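ORF 37 (Human herpesvirus 8 type M, PDB 3FHD) cuts double-stranded and single-stranded DNA as a metal-dependent endo- and exonuclease of the PD-(D/E)XK superfamily, helping to process branched viral DNA into unit-length genomes for packaging. Local coordinates at residues K175-S180 against W482-K487; L57-F62 against P82-A87; L401-V406 against G469-L474. All blocks are in the same frame, centred on the assembly; numbering follows the deposited sequence.

Interaction 1 (K175-S180 against W482-K487)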
loop_
_atom_site.group_PDB
_atom_site.type_symbol
_atom_site.label_atom_id
_atom_site.label_comp_id
_atom_site.label_asym_id
_atom_site.label_seq_id
_atom_site.Cartn_x
_atom_site.Cartn_y
_atom_site.Cartn_z
ATOM N N LYS A 175 8.150 -14.119 5.125
ATOM C CA LYS A 175 8.681 -14.569 6.411
ATOM C C LYS A 175 7.765 -15.545 7.121
ATOM O O LYS A 175 8.154 -16.162 8.107
ATOM C CB LYS A 175 8.939 -13.383 7.355
ATOM C CG LYS A 175 10.162 -12.498 7.010
ATOM C CD LYS A 175 11.405 -13.332 6.664
ATOM C CE LYS A 175 12.694 -12.743 7.208
ATOM N NZ LYS A 175 13.845 -12.992 6.266
ATOM N N GLN A 176 6.522 -15.644 6.670
ATOM C CA GLN A 176 5.551 -16.380 7.458
ATOM C C GLN A 176 4.910 -17.526 6.675
ATOM O O GLN A 176 5.087 -18.697 7.053
ATOM C CB GLN A 176 4.507 -15.419 8.071
ATOM C CG GLN A 176 5.042 -14.453 9.126
ATOM C CD GLN A 176 3.954 -13.516 9.673
ATOM O OE1 GLN A 176 3.080 -13.073 8.946
ATOM N NE2 GLN A 176 3.992 -13.257 10.982
ATOM N N GLN A 177 4.165 -17.197 5.608
ATOM C CA GLN A 177 3.595 -18.215 4.700
ATOM C C GLN A 177 2.603 -19.179 5.391
ATOM O O GLN A 177 2.370 -20.311 4.935
ATOM C CB GLN A 177 4.730 -18.955 3.960
ATOM C CG GLN A 177 5.752 -17.978 3.303
ATOM C CD GLN A 177 6.802 -18.659 2.429
ATOM O OE1 GLN A 177 6.934 -19.881 2.445
ATOM N NE2 GLN A 177 7.566 -17.863 1.683
ATOM N N ASN A 178 2.008 -18.721 6.488
ATOM C CA ASN A 178 1.136 -19.582 7.283
ATOM C C ASN A 178 -0.303 -19.206 6.957
ATOM O O ASN A 178 -0.540 -18.375 6.058
ATOM C CB ASN A 178 1.430 -19.425 8.786
ATOM C CG ASN A 178 1.299 -17.968 9.265
ATOM O OD1 ASN A 178 0.674 -17.135 8.610
ATOM N ND2 ASN A 178 1.874 -17.671 10.413
ATOM N N THR A 179 -1.272 -19.826 7.647
ATOM C CA THR A 179 -2.699 -19.540 7.355
ATOM C C THR A 179 -3.275 -18.255 7.978
ATOM O O THR A 179 -4.492 -18.064 7.965
ATOM C CB THR A 179 -3.620 -20.731 7.760
ATOM O OG1 THR A 179 -3.432 -20.994 9.142
ATOM C CG2 THR A 179 -3.287 -21.998 6.977
ATOM N N SER A 180 -2.421 -17.374 8.496
ATOM C CA SER A 180 -2.841 -16.043 8.985
ATOM C C SER A 180 -3.388 -15.124 7.896
ATOM O O SER A 180 -4.065 -14.154 8.208
ATOM C CB SER A 180 -1.662 -15.306 9.621
ATOM O OG SER A 180 -1.558 -15.631 10.993
ATOM N N TRP A 482 4.357 -17.481 -4.165
ATOM C CA TRP A 482 3.206 -17.312 -5.080
ATOM C C TRP A 482 3.037 -18.515 -6.052
ATOM O O TRP A 482 1.933 -19.052 -6.221
ATOM C CB TRP A 482 3.291 -15.989 -5.857
ATOM C CG TRP A 482 1.982 -15.631 -6.520
ATOM C CD1 TRP A 482 1.021 -14.800 -6.019
ATOM C CD2 TRP A 482 1.469 -16.137 -7.763
ATOM N NE1 TRP A 482 -0.048 -14.724 -6.893
ATOM C CE2 TRP A 482 0.211 -15.510 -7.983
ATOM C CE3 TRP A 482 1.964 -17.022 -8.730
ATOM C CZ2 TRP A 482 -0.580 -15.784 -9.097
ATOM C CZ3 TRP A 482 1.196 -17.270 -9.868
ATOM C CH2 TRP A 482 -0.071 -16.653 -10.040
ATOM N N SER A 483 4.132 -18.941 -6.661
ATOM C CA SER A 483 4.105 -20.019 -7.643
ATOM C C SER A 483 3.715 -21.349 -7.014
ATOM O O SER A 483 2.895 -22.084 -7.558
ATOM C CB SER A 483 5.481 -20.127 -8.303
ATOM O OG SER A 483 5.721 -18.889 -8.933
ATOM N N ARG A 484 4.284 -21.650 -5.851
ATOM C CA ARG A 484 3.887 -22.858 -5.104
ATOM C C ARG A 484 2.395 -22.858 -4.728
ATOM O O ARG A 484 1.715 -23.880 -4.888
ATOM C CB ARG A 484 4.712 -23.020 -3.827
ATOM C CG ARG A 484 6.143 -23.426 -4.054
ATOM C CD ARG A 484 6.783 -23.933 -2.746
ATOM N NE ARG A 484 6.722 -22.997 -1.611
ATOM C CZ ARG A 484 7.494 -21.916 -1.472
ATOM N NH1 ARG A 484 8.391 -21.595 -2.405
ATOM N NH2 ARG A 484 7.371 -21.159 -0.388
ATOM N N SER A 485 1.919 -21.711 -4.232
ATOM C CA SER A 485 0.546 -21.539 -3.815
ATOM C C SER A 485 -0.414 -21.633 -5.015
ATOM O O SER A 485 -1.469 -22.245 -4.867
ATOM C CB SER A 485 0.360 -20.203 -3.094
ATOM O OG SER A 485 1.213 -20.116 -1.970
ATOM N N ALA A 486 -0.047 -21.037 -6.170
ATOM C CA ALA A 486 -0.817 -21.176 -7.424
ATOM C C ALA A 486 -0.897 -22.636 -7.921
ATOM O O ALA A 486 -1.960 -23.072 -8.331
ATOM C CB ALA A 486 -0.305 -20.251 -8.548
ATOM N N LYS A 487 0.215 -23.366 -7.875
ATOM C CA LYS A 487 0.225 -24.778 -8.273
ATOM C C LYS A 487 -0.609 -25.630 -7.320
ATOM O O LYS A 487 -1.279 -26.560 -7.766
ATOM C CB LYS A 487 1.663 -25.339 -8.386
ATOM C CG LYS A 487 2.525 -24.693 -9.498
ATOM C CD LYS A 487 3.980 -25.180 -9.464
ATOM C CE LYS A 487 4.662 -24.968 -10.813
ATOM N NZ LYS A 487 6.008 -25.618 -10.916
HETATM O O HOH W 1 9.319 -18.884 -0.732
#

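Interaction 2 (L57-F62 against P82-A87)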
loop_
_atom_site.group_PDB
_atom_site.type_symbol
_atom_site.label_atom_id
_atom_site.label_comp_id
_atom_site.label_asym_id
_atom_site.label_seq_id
_atom_site.Cartn_x
_atom_site.Cartn_y
_atom_site.Cartn_z
ATOM N N LEU A 57 -16.219 -11.954 -8.177
ATOM C CA LEU A 57 -15.581 -11.518 -9.426
ATOM C C LEU A 57 -14.043 -11.546 -9.294
ATOM O O LEU A 57 -13.347 -10.859 -10.019
ATOM C CB LEU A 57 -16.089 -10.128 -9.806
ATOM C CG LEU A 57 -17.622 -10.018 -10.063
ATOM C CD1 LEU A 57 -17.962 -8.648 -10.638
ATOM C CD2 LEU A 57 -18.116 -11.103 -10.985
ATOM N N SER A 58 -13.546 -12.339 -8.348
ATOM C CA SER A 58 -12.109 -12.452 -8.031
ATOM C C SER A 58 -11.317 -13.270 -9.077
ATOM O O SER A 58 -11.886 -14.076 -9.799
ATOM C CB SER A 58 -11.980 -13.122 -6.651
ATOM O OG SER A 58 -12.382 -14.477 -6.737
ATOM N N PHE A 59 -10.005 -13.108 -9.106
ATOM C CA PHE A 59 -9.123 -13.934 -9.944
ATOM C C PHE A 59 -9.307 -15.436 -9.593
ATOM O O PHE A 59 -9.314 -16.273 -10.476
ATOM C CB PHE A 59 -7.676 -13.506 -9.680
ATOM C CG PHE A 59 -6.628 -14.050 -10.695
ATOM C CD1 PHE A 59 -6.868 -14.068 -12.056
ATOM C CD2 PHE A 59 -5.367 -14.438 -10.249
ATOM C CE1 PHE A 59 -5.896 -14.561 -12.976
ATOM C CE2 PHE A 59 -4.366 -14.915 -11.188
ATOM C CZ PHE A 59 -4.640 -14.937 -12.534
ATOM N N SER A 60 -9.439 -15.761 -8.309
ATOM C CA SER A 60 -9.592 -17.164 -7.872
ATOM C C SER A 60 -10.848 -17.800 -8.472
ATOM O O SER A 60 -10.779 -18.910 -9.027
ATOM C CB SER A 60 -9.560 -17.270 -6.335
ATOM O OG SER A 60 -8.327 -16.750 -5.810
ATOM N N LYS A 61 -11.987 -17.101 -8.386
ATOM C CA LYS A 61 -13.229 -17.621 -8.937
ATOM C C LYS A 61 -13.180 -17.672 -10.473
ATOM O O LYS A 61 -13.745 -18.568 -11.090
ATOM C CB LYS A 61 -14.428 -16.796 -8.459
ATOM C CG LYS A 61 -14.695 -16.850 -6.937
ATOM C CD LYS A 61 -15.022 -18.244 -6.439
ATOM C CE LYS A 61 -15.734 -18.206 -5.055
ATOM N NZ LYS A 61 -15.041 -17.325 -4.035
ATOM N N PHE A 62 -12.531 -16.688 -11.092
ATOM C CA PHE A 62 -12.218 -16.752 -12.522
ATOM C C PHE A 62 -11.494 -18.093 -12.897
ATOM O O PHE A 62 -11.931 -18.822 -13.789
ATOM C CB PHE A 62 -11.407 -15.500 -12.904
ATOM C CG PHE A 62 -10.869 -15.514 -14.307
ATOM C CD1 PHE A 62 -11.706 -15.261 -15.392
ATOM C CD2 PHE A 62 -9.529 -15.749 -14.531
ATOM C CE1 PHE A 62 -11.190 -15.257 -16.693
ATOM C CE2 PHE A 62 -8.997 -15.756 -15.831
ATOM C CZ PHE A 62 -9.830 -15.508 -16.910
ATOM N N PRO A 82 2.654 -12.542 -16.849
ATOM C CA PRO A 82 1.394 -11.894 -16.455
ATOM C C PRO A 82 0.184 -12.072 -17.401
ATOM O O PRO A 82 -0.863 -11.474 -17.136
ATOM C CB PRO A 82 1.799 -10.435 -16.410
ATOM C CG PRO A 82 2.777 -10.320 -17.581
ATOM C CD PRO A 82 3.530 -11.610 -17.595
ATOM N N ALA A 83 0.313 -12.852 -18.483
ATOM C CA ALA A 83 -0.721 -12.915 -19.519
ATOM C C ALA A 83 -2.101 -13.320 -18.984
ATOM O O ALA A 83 -3.117 -12.759 -19.384
ATOM C CB ALA A 83 -0.285 -13.846 -20.718
ATOM N N LEU A 84 -2.140 -14.308 -18.097
ATOM C CA LEU A 84 -3.442 -14.767 -17.583
ATOM C C LEU A 84 -4.097 -13.699 -16.648
ATOM O O LEU A 84 -5.323 -13.543 -16.614
ATOM C CB LEU A 84 -3.269 -16.132 -16.898
ATOM C CG LEU A 84 -4.504 -16.837 -16.349
ATOM C CD1 LEU A 84 -5.624 -16.927 -17.409
ATOM C CD2 LEU A 84 -4.123 -18.223 -15.793
ATOM N N ARG A 85 -3.264 -12.957 -15.926
ATOM C CA ARG A 85 -3.731 -11.817 -15.107
ATOM C C ARG A 85 -4.334 -10.695 -15.996
ATOM O O ARG A 85 -5.365 -10.117 -15.628
ATOM C CB ARG A 85 -2.559 -11.269 -14.262
ATOM C CG ARG A 85 -2.962 -10.183 -13.262
ATOM C CD ARG A 85 -3.910 -10.691 -12.200
ATOM N NE ARG A 85 -4.497 -9.568 -11.443
ATOM C CZ ARG A 85 -5.177 -9.685 -10.306
ATOM N NH1 ARG A 85 -5.297 -10.865 -9.729
ATOM N NH2 ARG A 85 -5.685 -8.593 -9.727
ATOM N N MET A 86 -3.685 -10.417 -17.137
ATOM C CA MET A 86 -4.198 -9.455 -18.145
ATOM C C MET A 86 -5.553 -9.920 -18.684
ATOM O O MET A 86 -6.491 -9.130 -18.747
ATOM C CB MET A 86 -3.201 -9.263 -19.309
ATOM C CG MET A 86 -1.986 -8.398 -18.954
ATOM S SD MET A 86 -2.358 -6.744 -18.309
ATOM C CE MET A 86 -1.234 -6.776 -16.981
ATOM N N ALA A 87 -5.663 -11.216 -19.004
ATOM C CA ALA A 87 -6.941 -11.838 -19.450
ATOM C C ALA A 87 -8.052 -11.635 -18.405
ATOM O O ALA A 87 -9.174 -11.216 -18.744
ATOM C CB ALA A 87 -6.739 -13.339 -19.705
#

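Interaction 3 (L401-V406 against G469-L474)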
loop_
_atom_site.group_PDB
_atom_site.type_symbol
_atom_site.label_atom_id
_atom_site.label_comp_id
_atom_site.label_asym_id
_atom_site.label_seq_id
_atom_site.Cartn_x
_atom_site.Cartn_y
_atom_site.Cartn_z
ATOM N N LEU A 401 7.991 -3.302 -0.880
ATOM C CA LEU A 401 7.186 -3.622 -2.083
ATOM C C LEU A 401 6.625 -2.393 -2.832
ATOM O O LEU A 401 6.594 -2.388 -4.062
ATOM C CB LEU A 401 6.065 -4.627 -1.789
ATOM C CG LEU A 401 5.333 -5.183 -3.029
ATOM C CD1 LEU A 401 6.305 -6.016 -3.958
ATOM C CD2 LEU A 401 4.095 -6.050 -2.623
ATOM N N GLN A 402 6.157 -1.371 -2.101
ATOM C CA GLN A 402 5.703 -0.149 -2.732
ATOM C C GLN A 402 6.848 0.492 -3.516
ATOM O O GLN A 402 6.613 0.994 -4.625
ATOM C CB GLN A 402 5.136 0.871 -1.724
ATOM C CG GLN A 402 3.983 0.359 -0.913
ATOM C CD GLN A 402 3.509 1.337 0.157
ATOM O OE1 GLN A 402 3.973 2.468 0.241
ATOM N NE2 GLN A 402 2.580 0.883 0.965
ATOM N N SER A 403 8.073 0.475 -2.996
ATOM C CA SER A 403 9.190 0.998 -3.772
ATOM C C SER A 403 9.418 0.232 -5.098
ATOM O O SER A 403 9.691 0.838 -6.129
ATOM C CB SER A 403 10.538 1.075 -2.964
ATOM O OG SER A 403 11.106 -0.216 -2.740
ATOM N N SER A 404 9.306 -1.093 -5.061
ATOM C CA SER A 404 9.523 -1.936 -6.240
ATOM C C SER A 404 8.472 -1.649 -7.329
ATOM O O SER A 404 8.828 -1.550 -8.528
ATOM C CB SER A 404 9.441 -3.417 -5.829
ATOM O OG SER A 404 10.553 -3.711 -4.993
ATOM N N ILE A 405 7.211 -1.487 -6.911
ATOM C CA ILE A 405 6.127 -1.192 -7.851
ATOM C C ILE A 405 6.247 0.224 -8.411
ATOM O O ILE A 405 6.134 0.414 -9.625
ATOM C CB ILE A 405 4.713 -1.446 -7.300
ATOM C CG1 ILE A 405 4.492 -2.952 -6.995
ATOM C CG2 ILE A 405 3.616 -0.810 -8.242
ATOM C CD1 ILE A 405 4.686 -3.854 -8.193
ATOM N N VAL A 406 6.488 1.208 -7.548
ATOM C CA VAL A 406 6.740 2.595 -8.025
ATOM C C VAL A 406 7.881 2.668 -9.056
ATOM O O VAL A 406 7.798 3.354 -10.087
ATOM C CB VAL A 406 7.022 3.569 -6.840
ATOM C CG1 VAL A 406 7.518 4.906 -7.375
ATOM C CG2 VAL A 406 5.767 3.824 -6.046
ATOM N N GLY A 469 20.313 -5.689 -3.541
ATOM C CA GLY A 469 20.455 -7.125 -3.384
ATOM C C GLY A 469 19.393 -7.643 -2.430
ATOM O O GLY A 469 18.848 -8.733 -2.631
ATOM N N ALA A 470 19.091 -6.851 -1.398
ATOM C CA ALA A 470 18.102 -7.229 -0.403
ATOM C C ALA A 470 16.717 -7.297 -1.055
ATOM O O ALA A 470 16.016 -8.282 -0.895
ATOM C CB ALA A 470 18.097 -6.255 0.770
ATOM N N LYS A 471 16.334 -6.269 -1.809
ATOM C CA LYS A 471 15.055 -6.295 -2.535
ATOM C C LYS A 471 14.948 -7.465 -3.490
ATOM O O LYS A 471 13.919 -8.136 -3.547
ATOM C CB LYS A 471 14.870 -5.036 -3.362
ATOM C CG LYS A 471 14.259 -3.905 -2.621
ATOM C CD LYS A 471 14.474 -2.640 -3.390
ATOM C CE LYS A 471 13.289 -2.231 -4.185
ATOM N NZ LYS A 471 13.416 -0.817 -4.624
ATOM N N HIS A 472 16.013 -7.689 -4.265
ATOM C CA HIS A 472 16.028 -8.804 -5.215
ATOM C C HIS A 472 15.751 -10.160 -4.523
ATOM O O HIS A 472 14.950 -10.949 -5.010
ATOM C CB HIS A 472 17.336 -8.815 -6.017
ATOM C CG HIS A 472 17.457 -9.972 -6.967
ATOM N ND1 HIS A 472 18.064 -11.165 -6.620
ATOM C CD2 HIS A 472 17.064 -10.114 -8.257
ATOM C CE1 HIS A 472 18.031 -11.990 -7.652
ATOM N NE2 HIS A 472 17.424 -11.380 -8.655
ATOM N N ARG A 473 16.395 -10.410 -3.382
ATOM C CA ARG A 473 16.239 -11.707 -2.695
ATOM C C ARG A 473 14.807 -11.902 -2.150
ATOM O O ARG A 473 14.206 -12.961 -2.310
ATOM C CB ARG A 473 17.256 -11.867 -1.564
ATOM C CG ARG A 473 17.314 -13.335 -1.110
ATOM C CD ARG A 473 17.970 -13.542 0.222
ATOM N NE ARG A 473 19.419 -13.394 0.159
ATOM C CZ ARG A 473 20.199 -13.449 1.235
ATOM N NH1 ARG A 473 19.648 -13.670 2.434
ATOM N NH2 ARG A 473 21.514 -13.290 1.115
ATOM N N LEU A 474 14.284 -10.865 -1.519
ATOM C CA LEU A 474 12.949 -10.925 -0.887
ATOM C C LEU A 474 11.847 -11.089 -1.939
ATOM O O LEU A 474 10.910 -11.905 -1.763
ATOM C CB LEU A 474 12.723 -9.689 0.008
ATOM C CG LEU A 474 13.686 -9.559 1.188
ATOM C CD1 LEU A 474 13.455 -8.226 1.934
ATOM C CD2 LEU A 474 13.537 -10.740 2.190
#

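Interaction 1 (K175-S180 against W482-K487)
Gln177 and Arg484 meet across a wide backbone gap, the nearest alpha carbons, those of Gln177 and Ser485, being 9.6 Å apart where the irregular chain 175-180 passes the helical turns 482-487. Two long polar side chains span it. Gln177, with positive phi (62°) just after helix 170-175, points toward helix 468-489 and runs extended beyond CG; Arg484 also points across, then bends at its third torsion (-55°), and the two chains cross at roughly a right angle. Gln177 OE1 lies at the guanidinium edge, near its plane, 3.1 Å from Arg484 NH2. A water also bridges the two groups, accepting from Gln177 NE2 at 3.2 Å and from Arg484 NH2 at 3.0 Å. This is a surface contact between the long helix 468-489 of the alkaline nuclease fold and the loop leading on to helix 203-217. Gln177 NE2 also donates to Ala173 O, a bond that ties the amide back to the helix its own chain has just left. Farther along that loop Asn178 forms an Asx turn, its OD1 accepting from Ser180 N at 3.1 Å with the donor well above the carbonyl plane.

Interaction 2 (L57-F62 against P82-A87)
Phe59 and Arg85 mark the closest backbone approach of segments 57-62 and 82-87, their alpha carbons 7.8 Å apart where the first turns of helices 59-64 and 83-100 face each other. The motif is a buried helix-helix contact in the N-terminal helical part of this viral alkaline exonuclease. Ser58 is the N-cap of the first helix, its OG accepting from Lys61 N at 3.1 Å in a nearly straight bond (166°). Phe59, one residue on, directs its ring at the second helix; with CG anti to the backbone N (chi1 -167°), the ring extends as far as the backbone of Leu84 and Arg85, and its CE1 lies 3.8 Å from Leu84 O. Arg85 leaves its own helix pointing away, but a bend at its second torsion (64°) folds the chain back over the phenyl group. CD then sits above the ring centre, a CH-pi contact 4.2 Å from the centroid. Arg85 NH1 comes 3.6 Å from Phe59 CB at the root of the ring, but CZ stays 5.0 Å from the centroid, a long and at most weak cation-pi attraction; the ring and guanidinium planes are steeply tilted. The buried charged group has its nitrogens engaged by oxygens of other parts of the chain: NH1 donates to Asp162 O, NH2 to Leu160 O and NE to Gln231 OE1. These three bonds fix the far end of the side chain while CD lies over Phe59. Leu84, the preceding residue, touches both phenylalanines, its CG 4.3 Å from Phe59 CZ. Its CD1 meets Phe62 at the edge of the ring, near the ring plane, 3.9 Å from CE2.

Interaction 3 (L401-V406 against G469-L474)
Lys471 of segment 469-474 carries this contact single-handed, reaching across to Ser403 and Ser404 of segment 401-406. Between the two segments the nearest alpha carbons, those of Ser404 and Lys471, are 8.0 Å apart. From CB, which points toward the other helix, the chain of Lys471 sets out with CG beside the backbone N (chi1 -87°). CB, CG and CD cover the distance without approaching either serine closely. A bend at the third torsion (99°) then brings CE up against both hydroxyls. CE lies 3.2 Å from Ser404 OG and 3.3 Å from Ser403 OG, a polar setting for the carbon next to the charge. NZ, last in line, donates to Ser403 OG at 3.0 Å and makes a salt bridge with Glu407, one helical turn beyond Ser403. Ser403 places its hydroxyl between its backbone N and carbonyl carbon (chi1 73°), where OG also bonds to Leu400 O on the preceding turn, a carbonyl with which Ser404 OG has a weak bond as well. The contact thus joins helix 394-412 to the start of helix 468-489, two helices packed near the metal site of the PD-(D/E)XK nuclease core. Gln402, adjacent to Ser403, donates from NE2 to Glu266 OE1, and Glu266 is a magnesium ligand; the Ser403 side chain itself is about 10 Å from that of Glu266. With a carboxylate and a hydroxyl both holding NZ, the ammonium is probably kept charged, and pairing Lys471 with Glu407 would offset its charge at this partly buried interface.

Overall arrangement
Interactions 1 and 3 share helix 468-489: its beginning meets helix 394-412 near the metal site, while a later stretch meets the surface loop 175-180, the two contact centres about 18 Å apart. Interaction 2 joins other helices, 59-64 and 83-100, with its centre about 18 Å from that of interaction 1 and 23 Å from that of interaction 3. The three differ in chemistry as in burial. Interaction 2 is core, built from aromatic and aliphatic groups plus an arginine whose N-H groups are bonded to oxygens elsewhere in the chain. Interaction 3, partly buried, relies on a lysine with hydroxyl and carboxylate partners. Interaction 1, at the surface, is slight, polar and partly bridged by water. Along the chain, interaction 3 is nested within the loop closed by interaction 1.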